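Regulatory Subunit of Protein Kinase A (cAMP-dependent) from Euglena gracilis (PDB 6RSX) binds cyclic AMP in two cyclic nucleotide-binding domains and probably inhibits the catalytic subunit of protein kinase A until the nucleotide is bound. Local coordinates at residues F70-Y75 against T122-S127; D79-I84 against F113-L118; T88-I93 against Q129-V134. All blocks are in the same frame, centred on the assembly; numbering follows the deposited sequence.

Contact 1 of 3, residues F70-Y75 against T122-S127; sequences FIMKQY and TPRAAS. With CMP (adenosine-3',5'-cyclic-monophosphate), chain B.
The Arg124 guanidinium carries Met72 CE over the centre of one face, 3.5 Å from Arg124 CZ, and CMP O1P in its plane at the edge. This is the phosphate end of a cAMP pocket in a cyclic nucleotide-binding domain; segment 122-127 carries the end of the phosphate-binding cassette and runs into strand 127-130. The Tyr75 ring has Gln74 CG of its own segment over the centre of one face. On the Phe70 ring, Lys73 CE lies over one face, offset toward the rim.

Met72 and Arg124 cross at about a right angle. Met72 CG sits in the crowded position between the backbone N and the carbonyl carbon (chi1 60°), and a bend at chi3 puts the methyl on the guanidinium. Arg124 NH1 gives a hydrogen bond to CMP O1P at 2.8 Å, and Ala125 N gives one to CMP O2P, also at 2.8 Å. Outside the two segments, Arg124 NH2 forms a salt bridge with Asp79, so the charge facing the phosphate has a second partner.

Two hydrogen bonds join the segments, the second between backbones. Gln74 N points almost straight at the side-chain Ser127 OG, 2.9 Å away. One water links that hydroxyl to Gln74 OE1, which also accepts from Gln94 N. Tyr75 N meets Arg124 O at 2.7 Å, in the carbonyl plane and on a lone pair.

Contact 2 of 3, residues D79-I84 against F113-L118; sequences DNFYVI and FGELAL. With CMP (adenosine-3',5'-cyclic-monophosphate), chain B.
Phe113 fills the apolar centre. Its CG takes the crowded position between the backbone N and the carbonyl carbon (chi1 58°), and the ring lies against Tyr82 and Ile84. Tyr82 CB sits over one face as a CH-pi contact, 3.7 Å from the centroid of the Phe113 ring. The two aromatic planes are near parallel, at 23°, but slid so far apart that the rings barely overlap. Ile84 CG1 approaches the edge of Phe113, near its plane. On the other side of strand 80-84, the edge of the Phe81 ring meets Gly114 C and Glu115 N. Leu118 CD1 reaches back from the helix to Phe81 CB at 3.8 Å.

Tyr82 and Phe113 form an antiparallel hydrogen-bonded pair. Tyr82 N to Phe113 O is 2.9 Å and runs nearly along the C=O axis. Phe113 N returns the bond to Tyr82 O. Beyond this pair the chain turns at Gly114 into helix 115-120. The backbone angles there (phi 104°) call for glycine, and Gly114 passes close against Asn80 O.

The polar edge is the ribose-phosphate site of a cyclic nucleotide-binding domain, where the phosphate-binding cassette begins. Gly114 N donates to CMP O2' at 2.9 Å, and CMP O2' donates to Glu115 OE1 at 2.6 Å. Ala117 N gives CMP O1P a bond of 2.9 Å. The other carboxylate oxygen, Glu115 OE2, is held by Arg156 and Tyr175. The ribose hydroxyl thus both accepts and donates, and the N-terminal end of the helix would help to offset the phosphate charge.

Contact 3 of 3, residues T88-I93 against Q129-V134; sequences TCNILI and QAVSNV. With CMP (adenosine-3',5'-cyclic-monophosphate), chain B.
Asn90 and Val131 cross obliquely, with the Val131 CG2 methyl over the face of the Asn90 amide, 3.4 Å from Asn90 CG. Val131 CG2 is anti to the carbonyl carbon, which places it there. Val131 CB meets Thr88 OG1 at 3.4 Å, and these two side chains also cross obliquely. Leu92 and Gln129 do the same. The Gln129 chain is extended, with CG anti to the backbone N (chi1 -179°), and Leu92 CD1 touches its OE1. Cys89 SG turns to Val134 CG2 at 3.9 Å.

One water ties the amides of Asn90 and Gln129 together. It accepts from Asn90 ND2 and donates to Gln129 OE1. The other ends of the amides bond elsewhere: Asn90 OD1 to Thr106 OG1, and Gln129 NE2 to Gly68 O.

The backbones run antiparallel in the beta-roll of a cyclic nucleotide-binding domain. Asn90 and Gln129 are a hydrogen-bonded pair, with Asn90 N to Gln129 O at 2.8 Å and Gln129 N to Asn90 O at 2.9 Å. Cys89 and Ala130 are the adjoining non-hydrogen-bonded pair. Val131 N then bonds to Thr88 O at 2.9 Å, past the end of strand 127-130. Ser132 OG accepts a longer bond, 3.2 Å, from Thr88 N and donates to Asn133 O.

Farther along strand 89-93, Ile91 and Ile93 reach the adenine of CMP, Ile91 CG2 coming near N7 and Ile93 CD1 near N1. Strand 89-93 lies between strands 127-130 and 102-107 in its sheet, and strand 70-72 flanks 127-130 on its far side.

All three contacts lie in the first cyclic nucleotide-binding domain and touch the same CMP. The centres of contacts 1 and 2 are about 10 Å apart. Those of contacts 1 and 3 are about 12 Å apart, and those of contacts 2 and 3 about 14 Å. The first segments follow in chain order 70-75, 79-84, 88-93, and the second segments 113-118, 122-127, 129-134. Contact 2 therefore falls within the span of contact 1, while contact 3 alternates with both. Contacts 1 and 3 share the sheet of strands 70-72, 127-130, 89-93 and 102-107; contact 2 joins strands of the other sheet. Arg124 bridges contacts 1 and 2. Turn, helix start and loop bind ribose and phosphate; strand 89-93 meets the adenine.

Contact 1 of 3, residues F70-Y75 against T122-S127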
loop_
_atom_site.group_PDB
_atom_site.type_symbol
_atom_site.label_atom_id
_atom_site.label_comp_id
_atom_site.label_asym_id
_atom_site.label_seq_id
_atom_site.Cartn_x
_atom_site.Cartn_y
_atom_site.Cartn_z
ATOM N N PHE A 70 9.004 6.380 23.424
ATOM C CA PHE A 70 7.856 6.696 22.569
ATOM C C PHE A 70 8.189 7.862 21.644
ATOM O O PHE A 70 8.537 8.970 22.096
ATOM C CB PHE A 70 6.613 7.029 23.399
ATOM C CG PHE A 70 5.982 5.836 24.060
ATOM C CD1 PHE A 70 6.400 5.424 25.315
ATOM C CD2 PHE A 70 4.982 5.104 23.419
ATOM C CE1 PHE A 70 5.819 4.311 25.928
ATOM C CE2 PHE A 70 4.401 3.969 24.037
ATOM C CZ PHE A 70 4.819 3.583 25.268
ATOM N N ILE A 71 8.021 7.636 20.351
ATOM C CA ILE A 71 8.163 8.704 19.375
ATOM C C ILE A 71 6.953 9.622 19.413
ATOM O O ILE A 71 7.071 10.846 19.234
ATOM C CB ILE A 71 8.368 8.069 17.989
ATOM C CG1 ILE A 71 9.735 7.363 18.001
ATOM C CG2 ILE A 71 8.347 9.140 16.918
ATOM C CD1 ILE A 71 9.727 6.051 17.290
ATOM N N MET A 72 5.779 9.045 19.644
ATOM C CA MET A 72 4.544 9.787 19.853
ATOM C C MET A 72 3.626 8.947 20.727
ATOM O O MET A 72 3.721 7.714 20.766
ATOM C CB MET A 72 3.841 10.134 18.550
ATOM C CG MET A 72 3.423 8.870 17.695
ATOM S SD MET A 72 2.584 9.371 16.162
ATOM C CE MET A 72 3.913 10.197 15.329
ATOM N N LYS A 73 2.742 9.629 21.453
ATOM C CA LYS A 73 1.751 8.951 22.264
ATOM C C LYS A 73 0.366 9.201 21.708
ATOM O O LYS A 73 0.054 10.301 21.239
ATOM C CB LYS A 73 1.821 9.394 23.725
ATOM C CG LYS A 73 3.184 9.222 24.300
ATOM C CD LYS A 73 3.122 8.428 25.583
ATOM C CE LYS A 73 2.426 7.074 25.405
ATOM N NZ LYS A 73 2.301 6.397 26.737
ATOM N N GLN A 74 -0.462 8.174 21.796
ATOM C CA GLN A 74 -1.857 8.298 21.409
ATOM C C GLN A 74 -2.445 9.520 22.114
ATOM O O GLN A 74 -2.096 9.803 23.251
ATOM C CB GLN A 74 -2.619 7.039 21.792
ATOM C CG GLN A 74 -4.001 6.978 21.183
ATOM C CD GLN A 74 -4.660 5.643 21.476
ATOM O OE1 GLN A 74 -3.968 4.706 21.842
ATOM N NE2 GLN A 74 -5.995 5.560 21.362
ATOM N N TYR A 75 -3.355 10.180 21.426
ATOM C CA TYR A 75 -3.987 11.450 21.874
ATOM C C TYR A 75 -3.102 12.696 21.850
ATOM O O TYR A 75 -3.625 13.808 22.076
ATOM C CB TYR A 75 -4.582 11.277 23.292
ATOM C CG TYR A 75 -5.383 10.038 23.490
ATOM C CD1 TYR A 75 -6.602 9.811 22.805
ATOM C CD2 TYR A 75 -4.953 9.065 24.391
ATOM C CE1 TYR A 75 -7.328 8.611 23.007
ATOM C CE2 TYR A 75 -5.675 7.906 24.591
ATOM C CZ TYR A 75 -6.871 7.699 23.922
ATOM O OH TYR A 75 -7.536 6.519 24.157
ATOM N N THR A 122 -6.936 15.511 13.940
ATOM C CA THR A 122 -7.317 14.661 15.056
ATOM C C THR A 122 -6.118 14.447 15.977
ATOM O O THR A 122 -4.969 14.557 15.539
ATOM C CB THR A 122 -7.813 13.302 14.553
ATOM O OG1 THR A 122 -6.867 12.789 13.598
ATOM C CG2 THR A 122 -9.193 13.411 13.881
ATOM N N PRO A 123 -6.328 14.170 17.260
ATOM C CA PRO A 123 -5.219 13.734 18.113
ATOM C C PRO A 123 -4.646 12.430 17.568
ATOM O O PRO A 123 -5.349 11.675 16.899
ATOM C CB PRO A 123 -5.881 13.465 19.464
ATOM C CG PRO A 123 -7.216 14.270 19.403
ATOM C CD PRO A 123 -7.625 14.083 17.956
ATOM N N ARG A 124 -3.385 12.156 17.901
ATOM C CA ARG A 124 -2.788 10.863 17.443
ATOM C C ARG A 124 -3.684 9.673 17.769
ATOM O O ARG A 124 -4.170 9.505 18.898
ATOM C CB ARG A 124 -1.423 10.634 18.108
ATOM C CG ARG A 124 -0.303 11.656 17.852
ATOM C CD ARG A 124 -0.014 11.869 16.359
ATOM N NE ARG A 124 1.189 12.679 16.189
ATOM C CZ ARG A 124 1.723 12.940 15.010
ATOM N NH1 ARG A 124 1.137 12.436 13.915
ATOM N NH2 ARG A 124 2.863 13.654 14.946
ATOM N N ALA A 125 -3.830 8.746 16.801
ATOM C CA ALA A 125 -4.672 7.558 16.974
ATOM C C ALA A 125 -3.956 6.356 17.627
ATOM O O ALA A 125 -4.604 5.360 17.963
ATOM C CB ALA A 125 -5.250 7.125 15.602
ATOM N N ALA A 126 -2.642 6.425 17.794
ATOM C CA ALA A 126 -1.881 5.320 18.338
ATOM C C ALA A 126 -0.629 5.896 18.960
ATOM O O ALA A 126 -0.164 6.973 18.565
ATOM C CB ALA A 126 -1.536 4.322 17.215
ATOM N N SER A 127 -0.072 5.152 19.913
ATOM C CA SER A 127 1.293 5.388 20.333
ATOM C C SER A 127 2.248 4.621 19.416
ATOM O O SER A 127 1.920 3.529 18.921
ATOM C CB SER A 127 1.486 4.922 21.775
ATOM O OG SER A 127 0.627 5.648 22.695
HETATM P P CMP B . -1.525 9.485 13.671
HETATM O O1P CMP B . -1.097 10.939 13.274
HETATM O O2P CMP B . -2.851 9.151 14.214
HETATM O "O5'" CMP B . -0.522 8.957 14.811
HETATM C "C5'" CMP B . -0.371 7.562 15.068
HETATM C "C4'" CMP B . -0.107 6.902 13.747
HETATM O "O4'" CMP B . -0.026 5.472 13.798
HETATM C "C3'" CMP B . -1.201 7.127 12.735
HETATM O "O3'" CMP B . -1.263 8.472 12.319
HETATM C "C2'" CMP B . -0.849 6.119 11.637
HETATM O "O2'" CMP B . 0.117 6.703 10.779
HETATM C "C1'" CMP B . -0.185 4.984 12.467
HETATM N N9 CMP B . -0.967 3.755 12.543
HETATM C C8 CMP B . -0.476 2.491 12.300
HETATM N N7 CMP B . -1.444 1.620 12.519
HETATM C C5 CMP B . -2.535 2.325 12.851
HETATM C C6 CMP B . -3.791 1.863 13.137
HETATM N N6 CMP B . -4.332 0.525 13.178
HETATM N N1 CMP B . -4.773 2.690 13.418
HETATM C C2 CMP B . -4.487 4.027 13.466
HETATM N N3 CMP B . -3.239 4.518 13.171
HETATM C C4 CMP B . -2.256 3.640 12.876
HETATM O O HOH W 1 -1.492 4.142 23.204
#

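Contact 2 of 3, residues D79-I84 against F113-L118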
loop_
_atom_site.group_PDB
_atom_site.type_symbol
_atom_site.label_atom_id
_atom_site.label_comp_id
_atom_site.label_asym_id
_atom_site.label_seq_id
_atom_site.Cartn_x
_atom_site.Cartn_y
_atom_site.Cartn_z
ATOM N N ASP A 79 2.467 16.733 15.328
ATOM C CA ASP A 79 3.521 17.657 14.898
ATOM C C ASP A 79 4.149 17.191 13.592
ATOM O O ASP A 79 4.065 17.900 12.588
ATOM C CB ASP A 79 4.613 17.864 15.966
ATOM C CG ASP A 79 5.108 16.561 16.631
ATOM O OD1 ASP A 79 4.853 15.411 16.162
ATOM O OD2 ASP A 79 5.813 16.703 17.663
ATOM N N ASN A 80 4.718 15.978 13.567
ATOM C CA ASN A 80 5.490 15.522 12.415
ATOM C C ASN A 80 4.908 14.265 11.771
ATOM O O ASN A 80 4.069 13.565 12.346
ATOM C CB ASN A 80 6.940 15.211 12.819
ATOM C CG ASN A 80 7.665 16.416 13.427
ATOM O OD1 ASN A 80 7.611 17.537 12.911
ATOM N ND2 ASN A 80 8.370 16.169 14.528
ATOM N N PHE A 81 5.345 14.029 10.536
ATOM C CA PHE A 81 5.152 12.780 9.815
ATOM C C PHE A 81 6.509 12.082 9.685
ATOM O O PHE A 81 7.526 12.745 9.429
ATOM C CB PHE A 81 4.538 13.090 8.446
ATOM C CG PHE A 81 4.420 11.905 7.543
ATOM C CD1 PHE A 81 3.493 10.924 7.792
ATOM C CD2 PHE A 81 5.102 11.891 6.360
ATOM C CE1 PHE A 81 3.333 9.808 6.898
ATOM C CE2 PHE A 81 4.954 10.805 5.471
ATOM C CZ PHE A 81 4.043 9.800 5.734
ATOM N N TYR A 82 6.544 10.753 9.896
ATOM C CA TYR A 82 7.814 10.046 10.029
ATOM C C TYR A 82 7.927 8.899 9.032
ATOM O O TYR A 82 6.929 8.238 8.710
ATOM C CB TYR A 82 7.989 9.440 11.449
ATOM C CG TYR A 82 8.027 10.491 12.552
ATOM C CD1 TYR A 82 9.221 11.109 12.887
ATOM C CD2 TYR A 82 6.879 10.795 13.296
ATOM C CE1 TYR A 82 9.289 12.058 13.913
ATOM C CE2 TYR A 82 6.924 11.744 14.315
ATOM C CZ TYR A 82 8.134 12.356 14.630
ATOM O OH TYR A 82 8.222 13.271 15.642
ATOM N N VAL A 83 9.156 8.658 8.569
ATOM C CA VAL A 83 9.500 7.390 7.885
ATOM C C VAL A 83 10.652 6.735 8.634
ATOM O O VAL A 83 11.650 7.378 8.954
ATOM C CB VAL A 83 9.876 7.613 6.399
ATOM C CG1 VAL A 83 10.110 6.254 5.657
ATOM C CG2 VAL A 83 8.812 8.428 5.660
ATOM N N ILE A 84 10.555 5.420 8.868
ATOM C CA ILE A 84 11.610 4.716 9.579
ATOM C C ILE A 84 12.796 4.493 8.638
ATOM O O ILE A 84 12.632 3.974 7.527
ATOM C CB ILE A 84 11.092 3.367 10.109
ATOM C CG1 ILE A 84 9.982 3.603 11.163
ATOM C CG2 ILE A 84 12.266 2.609 10.719
ATOM C CD1 ILE A 84 9.328 2.284 11.703
ATOM N N PHE A 113 4.514 6.744 9.431
ATOM C CA PHE A 113 3.475 6.908 10.433
ATOM C C PHE A 113 3.342 8.391 10.798
ATOM O O PHE A 113 4.309 9.178 10.753
ATOM C CB PHE A 113 3.719 6.064 11.710
ATOM C CG PHE A 113 5.004 6.343 12.395
ATOM C CD1 PHE A 113 6.175 5.701 12.010
ATOM C CD2 PHE A 113 5.056 7.224 13.483
ATOM C CE1 PHE A 113 7.389 5.961 12.671
ATOM C CE2 PHE A 113 6.247 7.482 14.141
ATOM C CZ PHE A 113 7.431 6.854 13.737
ATOM N N GLY A 114 2.138 8.734 11.228
ATOM C CA GLY A 114 1.861 10.057 11.771
ATOM C C GLY A 114 1.113 10.965 10.817
ATOM O O GLY A 114 1.017 12.167 11.070
ATOM N N GLU A 115 0.531 10.415 9.764
ATOM C CA GLU A 115 -0.130 11.262 8.784
ATOM C C GLU A 115 -1.540 11.676 9.227
ATOM O O GLU A 115 -2.003 12.747 8.814
ATOM C CB GLU A 115 -0.189 10.533 7.422
ATOM C CG GLU A 115 -1.316 9.554 7.227
ATOM C CD GLU A 115 -1.071 8.165 7.824
ATOM O OE1 GLU A 115 -0.013 7.945 8.470
ATOM O OE2 GLU A 115 -1.971 7.319 7.665
ATOM N N LEU A 116 -2.225 10.855 10.038
ATOM C CA LEU A 116 -3.647 11.089 10.292
ATOM C C LEU A 116 -3.844 12.419 11.014
ATOM O O LEU A 116 -4.702 13.227 10.630
ATOM C CB LEU A 116 -4.238 9.986 11.137
ATOM C CG LEU A 116 -4.297 8.567 10.481
ATOM C CD1 LEU A 116 -4.889 7.592 11.468
ATOM C CD2 LEU A 116 -5.105 8.607 9.186
ATOM N N ALA A 117 -3.035 12.663 12.050
ATOM C CA ALA A 117 -3.190 13.926 12.814
ATOM C C ALA A 117 -2.934 15.139 11.929
ATOM O O ALA A 117 -3.582 16.196 12.080
ATOM C CB ALA A 117 -2.223 13.931 14.010
ATOM N N LEU A 118 -1.961 15.030 11.021
ATOM C CA LEU A 118 -1.632 16.142 10.142
ATOM C C LEU A 118 -2.684 16.327 9.049
ATOM O O LEU A 118 -2.906 17.457 8.604
ATOM C CB LEU A 118 -0.244 15.975 9.532
ATOM C CG LEU A 118 0.961 15.671 10.457
ATOM C CD1 LEU A 118 2.389 15.917 9.877
ATOM C CD2 LEU A 118 0.859 16.149 11.843
HETATM P P CMP B . -1.525 9.485 13.671
HETATM O O1P CMP B . -1.097 10.939 13.274
HETATM O O2P CMP B . -2.851 9.151 14.214
HETATM O "O5'" CMP B . -0.522 8.957 14.811
HETATM C "C5'" CMP B . -0.371 7.562 15.068
HETATM C "C4'" CMP B . -0.107 6.902 13.747
HETATM O "O4'" CMP B . -0.026 5.472 13.798
HETATM C "C3'" CMP B . -1.201 7.127 12.735
HETATM O "O3'" CMP B . -1.263 8.472 12.319
HETATM C "C2'" CMP B . -0.849 6.119 11.637
HETATM O "O2'" CMP B . 0.117 6.703 10.779
HETATM C "C1'" CMP B . -0.185 4.984 12.467
HETATM N N9 CMP B . -0.967 3.755 12.543
HETATM C C8 CMP B . -0.476 2.491 12.300
HETATM N N7 CMP B . -1.444 1.620 12.519
HETATM C C5 CMP B . -2.535 2.325 12.851
HETATM C C6 CMP B . -3.791 1.863 13.137
HETATM N N6 CMP B . -4.332 0.525 13.178
HETATM N N1 CMP B . -4.773 2.690 13.418
HETATM C C2 CMP B . -4.487 4.027 13.466
HETATM N N3 CMP B . -3.239 4.518 13.171
HETATM C C4 CMP B . -2.256 3.640 12.876
#

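Contact 3 of 3, residues T88-I93 against Q129-V134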
loop_
_atom_site.group_PDB
_atom_site.type_symbol
_atom_site.label_atom_id
_atom_site.label_comp_id
_atom_site.label_asym_id
_atom_site.label_seq_id
_atom_site.Cartn_x
_atom_site.Cartn_y
_atom_site.Cartn_z
ATOM N N THR A 88 12.836 -1.005 14.469
ATOM C CA THR A 88 11.418 -1.315 14.363
ATOM C C THR A 88 10.673 -0.575 15.483
ATOM O O THR A 88 11.250 -0.234 16.517
ATOM C CB THR A 88 11.125 -2.793 14.442
ATOM O OG1 THR A 88 11.472 -3.279 15.758
ATOM C CG2 THR A 88 11.921 -3.553 13.282
ATOM N N CYS A 89 9.381 -0.370 15.267
ATOM C CA CYS A 89 8.501 0.346 16.191
ATOM C C CYS A 89 7.226 -0.450 16.390
ATOM O O CYS A 89 6.733 -1.085 15.447
ATOM C CB CYS A 89 8.103 1.772 15.665
ATOM S SG CYS A 89 9.463 2.936 15.588
ATOM N N ASN A 90 6.681 -0.421 17.601
ATOM C CA ASN A 90 5.383 -1.025 17.869
ATOM C C ASN A 90 4.295 0.035 17.795
ATOM O O ASN A 90 4.444 1.118 18.367
ATOM C CB ASN A 90 5.344 -1.690 19.243
ATOM C CG ASN A 90 6.114 -3.045 19.239
ATOM O OD1 ASN A 90 6.383 -3.594 18.181
ATOM N ND2 ASN A 90 6.491 -3.527 20.405
ATOM N N ILE A 91 3.205 -0.311 17.127
ATOM C CA ILE A 91 1.983 0.490 17.106
ATOM C C ILE A 91 1.098 -0.033 18.229
ATOM O O ILE A 91 0.725 -1.217 18.242
ATOM C CB ILE A 91 1.260 0.373 15.757
ATOM C CG1 ILE A 91 2.179 0.750 14.597
ATOM C CG2 ILE A 91 -0.043 1.193 15.784
ATOM C CD1 ILE A 91 2.841 2.160 14.703
ATOM N N LEU A 92 0.786 0.836 19.188
ATOM C CA LEU A 92 -0.007 0.487 20.368
ATOM C C LEU A 92 -1.253 1.364 20.411
ATOM O O LEU A 92 -1.162 2.582 20.227
ATOM C CB LEU A 92 0.809 0.690 21.655
ATOM C CG LEU A 92 2.144 -0.062 21.672
ATOM C CD1 LEU A 92 3.169 0.620 22.502
ATOM C CD2 LEU A 92 1.838 -1.409 22.247
ATOM N N ILE A 93 -2.414 0.764 20.654
ATOM C CA ILE A 93 -3.653 1.533 20.679
ATOM C C ILE A 93 -4.443 1.198 21.941
ATOM O O ILE A 93 -4.737 0.031 22.214
ATOM C CB ILE A 93 -4.503 1.307 19.419
ATOM C CG1 ILE A 93 -3.690 1.698 18.170
ATOM C CG2 ILE A 93 -5.851 2.115 19.519
ATOM C CD1 ILE A 93 -4.413 1.366 16.830
ATOM N N GLN A 129 6.149 3.162 19.634
ATOM C CA GLN A 129 7.243 2.962 20.583
ATOM C C GLN A 129 8.425 2.295 19.898
ATOM O O GLN A 129 8.247 1.275 19.224
ATOM C CB GLN A 129 6.770 2.097 21.754
ATOM C CG GLN A 129 7.853 1.872 22.776
ATOM C CD GLN A 129 7.327 1.165 24.019
ATOM O OE1 GLN A 129 6.388 0.391 23.939
ATOM N NE2 GLN A 129 7.915 1.463 25.178
ATOM N N ALA A 130 9.623 2.846 20.076
ATOM C CA ALA A 130 10.806 2.207 19.513
ATOM C C ALA A 130 11.008 0.859 20.194
ATOM O O ALA A 130 10.983 0.764 21.425
ATOM C CB ALA A 130 12.036 3.078 19.710
ATOM N N VAL A 131 11.239 -0.184 19.399
ATOM C CA VAL A 131 11.548 -1.501 19.962
ATOM C C VAL A 131 13.058 -1.598 20.113
ATOM O O VAL A 131 13.570 -1.838 21.207
ATOM C CB VAL A 131 10.997 -2.619 19.078
ATOM C CG1 VAL A 131 11.461 -4.016 19.599
ATOM C CG2 VAL A 131 9.496 -2.568 19.034
ATOM N N SER A 132 13.769 -1.446 19.008
ATOM C CA SER A 132 15.209 -1.254 18.973
ATOM C C SER A 132 15.508 0.237 19.094
ATOM O O SER A 132 14.603 1.066 19.166
ATOM C CB SER A 132 15.764 -1.796 17.663
ATOM O OG SER A 132 15.185 -1.061 16.575
ATOM N N ASN A 133 16.785 0.601 19.078
ATOM C CA ASN A 133 17.120 1.976 18.718
ATOM C C ASN A 133 16.613 2.228 17.309
ATOM O O ASN A 133 16.676 1.342 16.448
ATOM C CB ASN A 133 18.618 2.204 18.765
ATOM C CG ASN A 133 19.178 2.059 20.156
ATOM O OD1 ASN A 133 18.462 2.198 21.162
ATOM N ND2 ASN A 133 20.475 1.775 20.228
ATOM N N VAL A 134 16.108 3.430 17.068
ATOM C CA VAL A 134 15.459 3.729 15.796
ATOM C C VAL A 134 16.049 5.015 15.217
ATOM O O VAL A 134 16.380 5.974 15.949
ATOM C CB VAL A 134 13.918 3.836 15.967
ATOM C CG1 VAL A 134 13.275 4.500 14.755
ATOM C CG2 VAL A 134 13.252 2.470 16.259
HETATM P P CMP B . -1.525 9.485 13.671
HETATM O O1P CMP B . -1.097 10.939 13.274
HETATM O O2P CMP B . -2.851 9.151 14.214
HETATM O "O5'" CMP B . -0.522 8.957 14.811
HETATM C "C5'" CMP B . -0.371 7.562 15.068
HETATM C "C4'" CMP B . -0.107 6.902 13.747
HETATM O "O4'" CMP B . -0.026 5.472 13.798
HETATM C "C3'" CMP B . -1.201 7.127 12.735
HETATM O "O3'" CMP B . -1.263 8.472 12.319
HETATM C "C2'" CMP B . -0.849 6.119 11.637
HETATM O "O2'" CMP B . 0.117 6.703 10.779
HETATM C "C1'" CMP B . -0.185 4.984 12.467
HETATM N N9 CMP B . -0.967 3.755 12.543
HETATM C C8 CMP B . -0.476 2.491 12.300
HETATM N N7 CMP B . -1.444 1.620 12.519
HETATM C C5 CMP B . -2.535 2.325 12.851
HETATM C C6 CMP B . -3.791 1.863 13.137
HETATM N N6 CMP B . -4.332 0.525 13.178
HETATM N N1 CMP B . -4.773 2.690 13.418
HETATM C C2 CMP B . -4.487 4.027 13.466
HETATM N N3 CMP B . -3.239 4.518 13.171
HETATM C C4 CMP B . -2.256 3.640 12.876
HETATM O O HOH W 2 6.182 -1.971 22.824
#